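Local coordinates for spore germination protein B3 (Bacillus subtilis subsp. subtilis, PDB 3N54), which takes part in the spore's germination response to a mixture of L-asparagine, glucose, fructose and potassium ions, at residues Ile75-Lys80 with Ser104-Ala109; Val251-Ile256 with Ile338-Ile343. All coordinates share one frame; numbering follows the deposited sequence.

Contact 1: Ile75-Lys80 with Ser104-Ala109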
ATOM      1  N   ILE A  75      -7.605   0.302   8.943  1.00 33.82           N
ATOM      2  CA  ILE A  75      -6.463   0.883   9.626  1.00 33.16           C
ATOM      3  C   ILE A  75      -5.702   1.730   8.609  1.00 33.30           C
ATOM      4  O   ILE A  75      -5.292   1.213   7.564  1.00 33.18           O
ATOM      5  CB  ILE A  75      -5.488  -0.180  10.156  1.00 32.97           C
ATOM      6  CG1 ILE A  75      -6.199  -1.212  11.045  1.00 34.54           C
ATOM      7  CG2 ILE A  75      -4.360   0.482  10.914  1.00 31.86           C
ATOM      8  CD1 ILE A  75      -6.724  -0.642  12.301  1.00 37.06           C
ATOM      9  N   LEU A  76      -5.510   3.011   8.918  1.00 33.18           N
ATOM     10  CA  LEU A  76      -4.791   3.936   8.052  1.00 33.59           C
ATOM     11  C   LEU A  76      -3.486   4.347   8.715  1.00 33.17           C
ATOM     12  O   LEU A  76      -3.493   4.871   9.830  1.00 33.04           O
ATOM     13  CB  LEU A  76      -5.651   5.168   7.778  1.00 34.85           C
ATOM     14  CG  LEU A  76      -5.112   6.214   6.802  1.00 36.19           C
ATOM     15  CD1 LEU A  76      -4.944   5.620   5.401  1.00 36.59           C
ATOM     16  CD2 LEU A  76      -6.042   7.405   6.772  1.00 37.14           C
ATOM     17  N   LEU A  77      -2.369   4.114   8.031  1.00 32.80           N
ATOM     18  CA  LEU A  77      -1.048   4.396   8.583  1.00 32.71           C
ATOM     19  C   LEU A  77      -0.471   5.676   8.003  1.00 33.42           C
ATOM     20  O   LEU A  77      -0.474   5.874   6.791  1.00 34.08           O
ATOM     21  CB  LEU A  77      -0.091   3.228   8.306  1.00 32.58           C
ATOM     22  CG  LEU A  77      -0.498   1.838   8.799  1.00 32.44           C
ATOM     23  CD1 LEU A  77       0.541   0.804   8.382  1.00 33.91           C
ATOM     24  CD2 LEU A  77      -0.689   1.802  10.318  1.00 32.01           C
ATOM     25  N   GLY A  78       0.019   6.546   8.884  1.00 33.66           N
ATOM     26  CA  GLY A  78       0.633   7.803   8.486  1.00 34.47           C
ATOM     27  C   GLY A  78       2.010   7.597   7.890  1.00 34.87           C
ATOM     28  O   GLY A  78       2.698   6.621   8.201  1.00 33.88           O
ATOM     29  N   GLU A  79       2.413   8.542   7.050  1.00 36.29           N
ATOM     30  CA  GLU A  79       3.642   8.422   6.269  1.00 37.20           C
ATOM     31  C   GLU A  79       4.889   8.325   7.130  1.00 37.53           C
ATOM     32  O   GLU A  79       5.714   7.437   6.930  1.00 37.38           O
ATOM     33  CB  GLU A  79       3.771   9.601   5.299  1.00 38.35           C
ATOM     34  CG  GLU A  79       5.039   9.566   4.456  1.00 39.03           C
ATOM     35  CD  GLU A  79       5.085  10.644   3.389  1.00 40.49           C
ATOM     36  OE1 GLU A  79       4.081  11.361   3.205  1.00 40.74           O
ATOM     37  OE2 GLU A  79       6.140  10.770   2.731  1.00 41.25           O
ATOM     38  N   LYS A  80       5.032   9.236   8.080  1.00 38.59           N
ATOM     39  CA  LYS A  80       6.216   9.243   8.931  1.00 39.66           C
ATOM     40  C   LYS A  80       6.347   7.923   9.708  1.00 38.66           C
ATOM     41  O   LYS A  80       7.446   7.390   9.860  1.00 39.25           O
ATOM     42  CB  LYS A  80       6.191  10.445   9.877  1.00 40.49           C
ATOM     43  CG  LYS A  80       7.410  10.517  10.771  1.00 43.10           C
ATOM     44  CD  LYS A  80       7.455  11.799  11.564  1.00 47.07           C
ATOM     45  CE  LYS A  80       8.628  11.775  12.531  1.00 49.40           C
ATOM     46  NZ  LYS A  80       8.941  13.127  13.055  1.00 52.89           N
ATOM     47  N   SER A 104     -10.158  -6.942   7.609  1.00 39.23           N
ATOM     48  CA  SER A 104      -9.907  -5.540   7.946  1.00 37.86           C
ATOM     49  C   SER A 104      -8.963  -4.942   6.906  1.00 37.50           C
ATOM     50  O   SER A 104      -7.972  -5.572   6.545  1.00 37.29           O
ATOM     51  CB  SER A 104      -9.279  -5.400   9.333  1.00 36.70           C
ATOM     52  OG  SER A 104     -10.101  -5.958  10.337  1.00 36.98           O
ATOM     53  N   TYR A 105      -9.260  -3.734   6.433  1.00 37.10           N
ATOM     54  CA  TYR A 105      -8.441  -3.096   5.405  1.00 37.16           C
ATOM     55  C   TYR A 105      -7.248  -2.368   5.996  1.00 35.14           C
ATOM     56  O   TYR A 105      -7.334  -1.788   7.073  1.00 33.90           O
ATOM     57  CB  TYR A 105      -9.255  -2.073   4.609  1.00 38.69           C
ATOM     58  CG  TYR A 105     -10.413  -2.633   3.828  1.00 43.20           C
ATOM     59  CD1 TYR A 105     -10.208  -3.273   2.616  1.00 48.21           C
ATOM     60  CD2 TYR A 105     -11.718  -2.486   4.278  1.00 47.10           C
ATOM     61  CE1 TYR A 105     -11.276  -3.774   1.876  1.00 51.34           C
ATOM     62  CE2 TYR A 105     -12.790  -2.983   3.552  1.00 50.69           C
ATOM     63  CZ  TYR A 105     -12.563  -3.630   2.354  1.00 52.67           C
ATOM     64  OH  TYR A 105     -13.625  -4.131   1.628  1.00 56.58           O
ATOM     65  N   LEU A 106      -6.145  -2.377   5.260  1.00 34.38           N
ATOM     66  CA  LEU A 106      -4.943  -1.661   5.644  1.00 33.64           C
ATOM     67  C   LEU A 106      -4.601  -0.677   4.529  1.00 34.43           C
ATOM     68  O   LEU A 106      -4.547  -1.067   3.360  1.00 34.86           O
ATOM     69  CB  LEU A 106      -3.794  -2.630   5.863  1.00 32.81           C
ATOM     70  CG  LEU A 106      -2.482  -1.991   6.318  1.00 32.91           C
ATOM     71  CD1 LEU A 106      -2.652  -1.382   7.702  1.00 31.55           C
ATOM     72  CD2 LEU A 106      -1.331  -3.007   6.288  1.00 32.43           C
ATOM     73  N   MET A 107      -4.376   0.587   4.887  1.00 34.55           N
ATOM     74  CA  MET A 107      -4.073   1.620   3.907  1.00 35.73           C
ATOM     75  C   MET A 107      -3.032   2.611   4.383  1.00 35.32           C
ATOM     76  O   MET A 107      -2.766   2.729   5.578  1.00 34.14           O
ATOM     77  CB  MET A 107      -5.329   2.382   3.538  1.00 37.04           C
ATOM     78  CG  MET A 107      -6.376   1.487   2.980  1.00 39.62           C
ATOM     79  SD  MET A 107      -7.397   2.344   1.834  1.00 44.64           S
ATOM     80  CE  MET A 107      -8.305   0.960   1.142  1.00 45.59           C
ATOM     81  N   ALA A 108      -2.462   3.319   3.409  1.00 35.32           N
ATOM     82  CA  ALA A 108      -1.389   4.261   3.645  1.00 35.60           C
ATOM     83  C   ALA A 108      -1.867   5.677   3.379  1.00 36.33           C
ATOM     84  O   ALA A 108      -2.658   5.919   2.469  1.00 37.15           O
ATOM     85  CB  ALA A 108      -0.199   3.935   2.750  1.00 35.66           C
ATOM     86  N   ALA A 109      -1.399   6.608   4.198  1.00 36.07           N
ATOM     87  CA  ALA A 109      -1.697   8.011   3.990  1.00 37.09           C
ATOM     88  C   ALA A 109      -0.426   8.728   3.584  1.00 37.76           C
ATOM     89  O   ALA A 109       0.646   8.459   4.115  1.00 37.02           O
ATOM     90  CB  ALA A 109      -2.257   8.636   5.260  1.00 36.85           C
TER

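Contact 2: Val251-Ile256 with Ile338-Ile343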
ATOM      1  N   VAL A 251       0.967  -8.279 -22.965  1.00 73.09           N
ATOM      2  CA  VAL A 251      -0.253  -7.641 -22.487  1.00 71.19           C
ATOM      3  C   VAL A 251      -1.270  -7.604 -23.618  1.00 74.56           C
ATOM      4  O   VAL A 251      -1.002  -7.057 -24.688  1.00 75.65           O
ATOM      5  CB  VAL A 251       0.009  -6.198 -21.977  1.00 66.97           C
ATOM      6  CG1 VAL A 251      -1.292  -5.516 -21.588  1.00 65.58           C
ATOM      7  CG2 VAL A 251       0.972  -6.210 -20.801  1.00 63.46           C
ATOM      8  N   LYS A 252      -2.428  -8.213 -23.382  1.00 76.68           N
ATOM      9  CA  LYS A 252      -3.531  -8.194 -24.327  1.00 80.38           C
ATOM     10  C   LYS A 252      -4.713  -7.524 -23.645  1.00 78.85           C
ATOM     11  O   LYS A 252      -5.183  -7.997 -22.613  1.00 78.30           O
ATOM     12  CB  LYS A 252      -3.888  -9.609 -24.781  1.00 85.67           C
ATOM     13  CG  LYS A 252      -2.836 -10.253 -25.674  1.00 88.67           C
ATOM     14  CD  LYS A 252      -3.307 -11.597 -26.225  1.00 95.27           C
ATOM     15  CE  LYS A 252      -2.349 -12.133 -27.282  1.00 99.14           C
ATOM     16  NZ  LYS A 252      -2.859 -13.377 -27.932  1.00106.19           N
ATOM     17  N   THR A 253      -5.178  -6.419 -24.220  1.00 78.61           N
ATOM     18  CA  THR A 253      -6.256  -5.635 -23.635  1.00 77.61           C
ATOM     19  C   THR A 253      -7.313  -5.283 -24.675  1.00 81.72           C
ATOM     20  O   THR A 253      -6.984  -4.870 -25.785  1.00 82.95           O
ATOM     21  CB  THR A 253      -5.714  -4.319 -23.035  1.00 72.73           C
ATOM     22  OG1 THR A 253      -4.553  -4.589 -22.240  1.00 69.29           O
ATOM     23  CG2 THR A 253      -6.771  -3.627 -22.181  1.00 71.27           C
ATOM     24  N   LYS A 254      -8.577  -5.457 -24.305  1.00 84.42           N
ATOM     25  CA  LYS A 254      -9.706  -5.073 -25.140  1.00 88.67           C
ATOM     26  C   LYS A 254     -10.361  -3.869 -24.480  1.00 86.79           C
ATOM     27  O   LYS A 254     -10.485  -3.829 -23.254  1.00 84.16           O
ATOM     28  CB  LYS A 254     -10.703  -6.224 -25.277  1.00 94.11           C
ATOM     29  CG  LYS A 254     -10.161  -7.437 -26.022  1.00 97.73           C
ATOM     30  CD  LYS A 254     -11.232  -8.513 -26.178  1.00104.21           C
ATOM     31  CE  LYS A 254     -10.759  -9.678 -27.041  1.00108.72           C
ATOM     32  NZ  LYS A 254     -11.809 -10.729 -27.191  1.00115.17           N
ATOM     33  N   GLY A 255     -10.783  -2.890 -25.278  1.00 88.66           N
ATOM     34  CA  GLY A 255     -11.373  -1.678 -24.715  1.00 87.48           C
ATOM     35  C   GLY A 255     -12.203  -0.817 -25.647  1.00 91.03           C
ATOM     36  O   GLY A 255     -12.270  -1.059 -26.851  1.00 94.25           O
ATOM     37  N   ILE A 256     -12.836   0.193 -25.055  1.00 90.97           N
ATOM     38  CA  ILE A 256     -13.686   1.140 -25.768  1.00 94.53           C
ATOM     39  C   ILE A 256     -12.903   2.419 -26.068  1.00 92.05           C
ATOM     40  O   ILE A 256     -11.985   2.781 -25.329  1.00 87.60           O
ATOM     41  CB  ILE A 256     -14.948   1.477 -24.945  1.00 96.36           C
ATOM     42  CG1 ILE A 256     -15.784   0.216 -24.718  1.00100.56           C
ATOM     43  CG2 ILE A 256     -15.792   2.534 -25.640  1.00 99.23           C
ATOM     44  CD1 ILE A 256     -17.093   0.471 -24.000  1.00103.64           C
ATOM     45  N   ILE A 338       2.814  -5.507 -26.219  1.00 66.44           N
ATOM     46  CA  ILE A 338       1.525  -4.947 -25.852  1.00 66.70           C
ATOM     47  C   ILE A 338       0.613  -4.891 -27.068  1.00 67.32           C
ATOM     48  O   ILE A 338       0.987  -4.351 -28.104  1.00 67.51           O
ATOM     49  CB  ILE A 338       1.700  -3.546 -25.236  1.00 66.50           C
ATOM     50  CG1 ILE A 338       2.712  -3.608 -24.086  1.00 66.30           C
ATOM     51  CG2 ILE A 338       0.372  -3.012 -24.754  1.00 65.90           C
ATOM     52  CD1 ILE A 338       2.916  -2.301 -23.366  1.00 66.73           C
ATOM     53  N   SER A 339      -0.583  -5.456 -26.930  1.00 68.07           N
ATOM     54  CA  SER A 339      -1.551  -5.506 -28.014  1.00 68.73           C
ATOM     55  C   SER A 339      -2.916  -5.033 -27.534  1.00 69.26           C
ATOM     56  O   SER A 339      -3.540  -5.662 -26.680  1.00 69.24           O
ATOM     57  CB  SER A 339      -1.648  -6.930 -28.567  1.00 68.84           C
ATOM     58  OG  SER A 339      -2.573  -6.999 -29.640  1.00 69.27           O
ATOM     59  N   PHE A 340      -3.369  -3.915 -28.087  1.00 70.05           N
ATOM     60  CA  PHE A 340      -4.654  -3.329 -27.732  1.00 70.76           C
ATOM     61  C   PHE A 340      -5.643  -3.616 -28.850  1.00 71.67           C
ATOM     62  O   PHE A 340      -5.251  -3.777 -30.005  1.00 71.72           O
ATOM     63  CB  PHE A 340      -4.516  -1.815 -27.528  1.00 70.70           C
ATOM     64  CG  PHE A 340      -4.011  -1.408 -26.160  1.00 70.14           C
ATOM     65  CD1 PHE A 340      -3.046  -2.151 -25.483  1.00 69.83           C
ATOM     66  CD2 PHE A 340      -4.473  -0.238 -25.575  1.00 69.74           C
ATOM     67  CE1 PHE A 340      -2.590  -1.750 -24.237  1.00 69.75           C
ATOM     68  CE2 PHE A 340      -4.013   0.168 -24.333  1.00 69.60           C
ATOM     69  CZ  PHE A 340      -3.070  -0.588 -23.665  1.00 69.60           C
ATOM     70  N   LYS A 341      -6.925  -3.680 -28.503  1.00 72.78           N
ATOM     71  CA  LYS A 341      -7.983  -3.932 -29.476  1.00 73.69           C
ATOM     72  C   LYS A 341      -9.221  -3.103 -29.159  1.00 74.25           C
ATOM     73  O   LYS A 341      -9.836  -3.283 -28.107  1.00 74.20           O
ATOM     74  CB  LYS A 341      -8.343  -5.422 -29.497  1.00 73.93           C
ATOM     75  CG  LYS A 341      -7.277  -6.322 -30.135  1.00 74.78           C
ATOM     76  CD  LYS A 341      -7.515  -7.805 -29.846  1.00 75.99           C
ATOM     77  CE  LYS A 341      -7.125  -8.175 -28.408  1.00 76.57           C
ATOM     78  NZ  LYS A 341      -7.347  -9.619 -28.108  1.00 77.06           N
ATOM     79  N   ILE A 342      -9.573  -2.186 -30.058  1.00 75.06           N
ATOM     80  CA  ILE A 342     -10.792  -1.399 -29.897  1.00 75.82           C
ATOM     81  C   ILE A 342     -11.968  -2.256 -30.366  1.00 76.50           C
ATOM     82  O   ILE A 342     -11.857  -2.982 -31.354  1.00 76.66           O
ATOM     83  CB  ILE A 342     -10.767  -0.059 -30.684  1.00 75.83           C
ATOM     84  CG1 ILE A 342      -9.757   0.925 -30.088  1.00 76.09           C
ATOM     85  CG2 ILE A 342     -12.124   0.616 -30.654  1.00 75.73           C
ATOM     86  CD1 ILE A 342      -8.330   0.643 -30.438  1.00 75.92           C
ATOM     87  N   ILE A 343     -13.082  -2.181 -29.642  1.00 77.27           N
ATOM     88  CA  ILE A 343     -14.290  -2.934 -29.979  1.00 77.82           C
ATOM     89  C   ILE A 343     -15.501  -1.992 -30.017  1.00 78.34           C
ATOM     90  O   ILE A 343     -16.635  -2.403 -29.757  1.00 78.50           O
ATOM     91  CB  ILE A 343     -14.507  -4.108 -28.983  1.00 77.88           C
ATOM     92  CG1 ILE A 343     -14.737  -3.600 -27.553  1.00 77.99           C
ATOM     93  CG2 ILE A 343     -13.308  -5.048 -29.010  1.00 77.71           C
ATOM     94  CD1 ILE A 343     -14.884  -4.708 -26.522  1.00 78.07           C
TER

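Contact 1: Ile75-Lys80 with Ser104-Ala109
Leu-106 meets Ile-75 and Leu-77 on one face of a parallel strand pair, and this is the more deeply buried side of the contact. CG of Leu-106 stands anti to the backbone N (chi1 -178°), beside the carbonyl carbon. Leu-106 CD1 lies 3.9 Å from CB of Ile-75 and 3.9 Å from CD1 of Leu-77, so one methyl touches both residues. Leu-77 and Ala-108, which form the next pair on this face, are both buried, as is Leu-106.

The other face is the more open to solvent, though Leu-76 still packs closely there: Leu-76 CD1 sits 3.8 Å from CB of Met-107 and 4.0 Å from CB of Ala-109. Met-107 gives little beyond CB: its extended chain leads away from Leu-76, and the residue is partly exposed, as is Leu-76.

Four backbone hydrogen bonds hold the pair in register. Ile-75 N donates to Tyr-105 O and Leu-77 N to Met-107 O, each at 2.8 Å, while the carbonyls of Ile-75 and Leu-77 accept from the N-H groups of Met-107 and Ala-109. The last bridge is Leu-77 with Ala-108; Gly-78 follows as N-cap of the helix. Glu-79 N is 3.4 Å from Ala-109 O, but the angle is too poor for a hydrogen bond. The Glu-79 carboxylate is bound outside the pair, OE1 to Gly-111 N and OE2 in a salt bridge to Arg-83.

Strand 74-77 is the outermost strand of a mixed five-stranded sheet, and 105-109 is its inner neighbour, followed by 165-172. The connection between the pair runs through helices 79-84 and 87-94, a beta-alpha-beta arrangement. Met-82 packs on Leu-77 and Ala-108, and Ala-155 of helix 152-160 on Leu-106, whereas Leu-76 touches Val-116 and Phe-117 of a loop and Val-170 of strand 165-172.

Contact 2: Val251-Ile256 with Ile338-Ile343
Lys-341 reaches Lys-254 through a bend at chi3 (-76°), which places CE of Lys-341 3.9 Å from CG of the extended Lys-254 chain; the two side chains cross obliquely. The terminal NZ of Lys-341 comes 3.6 Å from CE of Lys-254, so the CE and NZ end of Lys-341 lies against the methylenes of Lys-254, while the two NZ atoms of Lys-341 and Lys-254 remain 4.7 Å apart, where like charges would probably repel. An alanine in place of Lys-341 would remove its CE and NZ, and would probably leave CG and CE of Lys-254 without that neighbour and the chain freer to turn.

On the opposite face, Phe-340 has CG anti to the carbonyl carbon (chi1 -82°), and the Phe-340 and Thr-253 side chains run side by side, pointing the same way. CB of Thr-253 is 4.2 Å above the plane of the Phe-340 ring, displaced toward the rim, and OG1 of Thr-253 is 4.0 Å from CE1 of Phe-340. That buried hydroxyl is hydrogen-bonded to Ser-232 OG and to Trp-206 NE1, whose ring also meets Phe-340.

The backbones alternate five hydrogen bonds in parallel fashion. The most bent joins Lys-341 N to Thr-253 O (3.0 Å, 132° at the hydrogen). At the last of them, where Ile-343 N donates to Gly-255 O, CG1 of Ile-343 also comes to 3.6 Å from Gly-255 O.

Strand 333-342 is the outermost strand of its sheet within the chain, and its outward N-H groups at Phe-340 and Ile-342 are met by the carboxylates of Glu-281 and Glu-277 on helix 271-299. Leu-284 of that helix packs on Ile-338 and Phe-340. Since the chain between the two parallel neighbours includes this helix, the arrangement is that of a beta-alpha-beta crossover at the edge of a mixed four-stranded sheet.

Overall arrangement
Contacts 1 and 2 are both parallel pairings that include an outermost strand, 74-77 in the first and 333-342 in the second, and helices occur in both connections. They belong to separate beta-sheets and to different parts of the protein, the N-terminal and the C-terminal family regions. Their centres are about 34 Å apart and their nearest atoms about 24 Å apart, so they do not touch. Contact 1 closes before contact 2 opens along the chain; its centre lies about 8 Å from that of the chain, against about 28 Å for contact 2. A sulfate ion, probably from the crystallisation liquor, lies about 6 Å from the Glu-79 side chain and makes a long, weak ion pair with Lys-80.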